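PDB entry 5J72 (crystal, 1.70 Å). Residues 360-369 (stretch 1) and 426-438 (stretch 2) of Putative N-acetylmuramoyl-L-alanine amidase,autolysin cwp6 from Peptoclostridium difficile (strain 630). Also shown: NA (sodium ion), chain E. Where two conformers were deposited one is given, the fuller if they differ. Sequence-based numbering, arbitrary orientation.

Stretch 1, residues 360-369: DKELSAMLVA
Stretch 2 (426-438) VINSIASSLSKHN

M366 and V368, alternate residues of a β-strand, pack against a helix and the residue just past its end, and a single histidine-glutamate hydrogen bond ties the loop beyond the helix to the short strand before the corner at S364; 339 Å² is buried in all. Stretch 1 is extended at E362 and L363, turns a corner at S364 (phi/psi -78/-26), and runs on as strand through M366 to A369. Stretch 2 is helical from V426 to S433, with i to i+4 bonds such as A431 N to I427 O (2.8 Å) and L434 N to I430 O (3.0 Å). The two run in opposite senses: K361 lies nearest H437 (CA to CA 7.8 Å), M366 nearest L434 (8.7 Å) and V368 nearest I427 (7.7 Å). Strand alternation sends the CA-to-CB bonds of M366 and V368 toward the helix and those of A365 and L367 away. V368 (chi1 t) meets two helix residues one turn apart: its CB lies 3.8 Å from I427 CD1 and its CG1 4.0 Å from I430 CD1. I427 (t, p) starts sideways, but its end reaches the strand; I430 (m, t) points toward it. M366 (t, p, p) places CB 3.8 Å from CD1 of L434 (m, t), the first residue to leave helical phi/psi (-85/6). There a type I turn, S433 to K436, carries the chain onward; a sodium ion binds S433 O at 2.1 Å and K436 O at 2.3 Å, bridging the turn's ends. S435 OG donates to S432 O (2.8 Å). Past the turn, H437 (chi1 m, chi2 -54°) points toward stretch 1, and its NE2 donates to E362 OE2 (2.9 Å, 172°), a nearly linear bond. E362 (m, t, chi3 -33°) leaves its backbone sideways, but its carboxylate comes nearer. K361 O also lies near the ring plane, 3.2 Å from H437 CE1.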

# COMPACT_ATOMS: atom_id res chain seq x y z
N ASP A 360 -0.94 11.00 7.91
CA ASP A 360 -0.55 10.91 9.31
C ASP A 360 0.75 10.13 9.49
O ASP A 360 0.99 9.13 8.82
CB ASP A 360 -1.65 10.20 10.11
CG ASP A 360 -2.96 10.97 10.27
OD1 ASP A 360 -3.01 12.13 9.85
OD2 ASP A 360 -3.92 10.40 10.80
N LYS A 361 1.61 10.59 10.44
CA LYS A 361 2.83 9.85 10.71
C LYS A 361 2.56 8.63 11.56
O LYS A 361 3.39 7.72 11.60
CB LYS A 361 3.89 10.74 11.41
CG LYS A 361 4.50 11.77 10.47
CD LYS A 361 4.63 13.11 11.23
N GLU A 362 1.43 8.56 12.26
CA GLU A 362 1.11 7.37 13.09
C GLU A 362 -0.14 6.70 12.54
O GLU A 362 -1.23 7.24 12.65
CB GLU A 362 0.90 7.78 14.57
CG GLU A 362 2.15 8.52 15.06
CD GLU A 362 2.24 8.62 16.58
OE1 GLU A 362 1.18 8.73 17.25
OE2 GLU A 362 3.40 8.58 17.09
N LEU A 363 0.01 5.55 11.91
CA LEU A 363 -1.16 4.89 11.35
C LEU A 363 -1.75 3.94 12.41
O LEU A 363 -1.03 3.50 13.30
CB LEU A 363 -0.71 4.07 10.14
CG LEU A 363 -0.02 4.90 9.03
CD1 LEU A 363 0.54 3.89 8.02
CD2 LEU A 363 -0.99 5.92 8.42
N SER A 364 -3.02 3.62 12.30
CA SER A 364 -3.59 2.65 13.25
C SER A 364 -3.15 1.25 12.81
O SER A 364 -3.10 0.34 13.63
CB SER A 364 -5.11 2.73 13.20
OG SER A 364 -5.51 2.43 11.87
N ALA A 365 -2.86 1.07 11.52
CA ALA A 365 -2.45 -0.26 11.06
C ALA A 365 -1.88 -0.20 9.67
O ALA A 365 -1.97 0.84 9.03
CB ALA A 365 -3.64 -1.19 11.01
N MET A 366 -1.30 -1.32 9.20
CA MET A 366 -0.84 -1.39 7.81
C MET A 366 -1.13 -2.73 7.40
O MET A 366 -0.75 -3.66 8.09
CB MET A 366 0.69 -1.13 7.66
CG MET A 366 1.19 -1.28 6.20
SD MET A 366 0.84 0.24 5.31
CE MET A 366 2.27 1.24 5.82
N LEU A 367 -1.87 -2.91 6.29
CA LEU A 367 -2.16 -4.27 5.83
C LEU A 367 -1.21 -4.57 4.70
O LEU A 367 -1.16 -3.80 3.74
CB LEU A 367 -3.66 -4.39 5.32
CG LEU A 367 -4.75 -4.42 6.46
CD1 LEU A 367 -4.99 -2.95 6.93
CD2 LEU A 367 -6.08 -5.02 5.98
N VAL A 368 -0.52 -5.72 4.74
CA VAL A 368 0.52 -5.98 3.72
C VAL A 368 0.18 -7.16 2.86
O VAL A 368 0.05 -8.26 3.37
CB VAL A 368 1.88 -6.26 4.44
CG1 VAL A 368 2.97 -6.58 3.38
CG2 VAL A 368 2.27 -5.04 5.27
N ALA A 369 0.01 -6.93 1.54
CA ALA A 369 -0.34 -7.97 0.61
C ALA A 369 0.77 -8.12 -0.47
O ALA A 369 1.53 -7.18 -0.74
CB ALA A 369 -1.64 -7.60 -0.12
N VAL A 426 10.77 -10.31 4.82
CA VAL A 426 10.09 -9.12 4.28
C VAL A 426 9.05 -8.52 5.24
O VAL A 426 9.09 -7.33 5.52
CB VAL A 426 9.45 -9.61 2.96
CG1 VAL A 426 8.64 -8.49 2.29
CG2 VAL A 426 10.56 -10.14 2.02
N ILE A 427 8.13 -9.37 5.74
CA ILE A 427 7.10 -8.84 6.65
C ILE A 427 7.79 -8.30 7.95
O ILE A 427 7.43 -7.23 8.47
CB ILE A 427 6.01 -9.95 6.90
CG1 ILE A 427 4.82 -9.33 7.69
CG2 ILE A 427 6.60 -11.16 7.65
CD1 ILE A 427 4.02 -8.31 6.76
N ASN A 428 8.82 -9.01 8.44
CA ASN A 428 9.49 -8.54 9.66
C ASN A 428 10.21 -7.26 9.43
O ASN A 428 10.27 -6.42 10.32
CB ASN A 428 10.50 -9.61 10.20
CG ASN A 428 11.28 -9.00 11.36
OD1 ASN A 428 12.44 -8.58 11.18
ND2 ASN A 428 10.68 -8.80 12.54
N SER A 429 10.76 -7.04 8.20
CA SER A 429 11.43 -5.77 7.90
C SER A 429 10.43 -4.65 7.97
O SER A 429 10.67 -3.58 8.53
CB SER A 429 12.03 -5.80 6.48
OG SER A 429 12.51 -4.52 6.13
N ILE A 430 9.25 -4.88 7.34
CA ILE A 430 8.22 -3.84 7.36
C ILE A 430 7.72 -3.55 8.81
O ILE A 430 7.55 -2.39 9.20
CB ILE A 430 7.04 -4.32 6.48
CG1 ILE A 430 7.48 -4.19 4.98
CG2 ILE A 430 5.80 -3.39 6.72
CD1 ILE A 430 6.58 -5.03 4.04
N ALA A 431 7.46 -4.62 9.55
CA ALA A 431 6.98 -4.51 10.96
C ALA A 431 8.06 -3.78 11.82
O ALA A 431 7.70 -2.96 12.67
CB ALA A 431 6.66 -5.90 11.48
N SER A 432 9.40 -4.01 11.54
CA SER A 432 10.45 -3.25 12.32
C SER A 432 10.43 -1.79 11.97
O SER A 432 10.42 -0.94 12.85
CB SER A 432 11.84 -3.84 12.04
OG SER A 432 11.81 -5.23 12.25
N SER A 433 10.39 -1.44 10.62
CA SER A 433 10.33 0.00 10.32
C SER A 433 9.17 0.69 10.90
O SER A 433 9.22 1.91 11.22
CB SER A 433 10.25 0.25 8.79
OG SER A 433 11.25 -0.51 8.10
N LEU A 434 8.03 -0.04 10.99
CA LEU A 434 6.82 0.65 11.44
C LEU A 434 6.70 0.72 12.99
O LEU A 434 5.66 1.18 13.50
CB LEU A 434 5.55 -0.06 10.81
CG LEU A 434 5.39 0.30 9.30
CD1 LEU A 434 4.30 -0.65 8.68
CD2 LEU A 434 4.99 1.82 9.23
N SER A 435 7.75 0.26 13.73
CA SER A 435 7.73 0.37 15.21
C SER A 435 8.32 1.68 15.63
O SER A 435 8.19 2.06 16.79
CB SER A 435 8.47 -0.80 15.85
OG SER A 435 9.87 -0.75 15.59
N LYS A 436 8.98 2.46 14.71
CA LYS A 436 9.50 3.79 15.14
C LYS A 436 9.56 4.86 14.02
O LYS A 436 9.69 4.54 12.84
CB LYS A 436 10.94 3.65 15.70
CG LYS A 436 11.78 2.74 14.88
CD LYS A 436 12.36 1.59 15.72
N HIS A 437 9.46 6.12 14.42
CA HIS A 437 9.59 7.24 13.52
C HIS A 437 11.05 7.40 13.11
O HIS A 437 11.93 7.12 13.92
CB HIS A 437 9.12 8.50 14.22
CG HIS A 437 7.64 8.50 14.41
ND1 HIS A 437 6.77 8.31 13.35
CD2 HIS A 437 6.88 8.62 15.52
CE1 HIS A 437 5.54 8.33 13.82
NE2 HIS A 437 5.57 8.52 15.13
N ASN A 438 11.32 7.81 11.86
CA ASN A 438 12.70 7.99 11.40
C ASN A 438 13.45 6.73 11.60
O ASN A 438 14.63 6.75 11.98
CB ASN A 438 13.38 9.13 12.17
CG ASN A 438 12.65 10.41 11.96
OD1 ASN A 438 12.29 10.73 10.81
ND2 ASN A 438 12.32 11.17 12.99
NA NA E . 8.97 3.93 10.73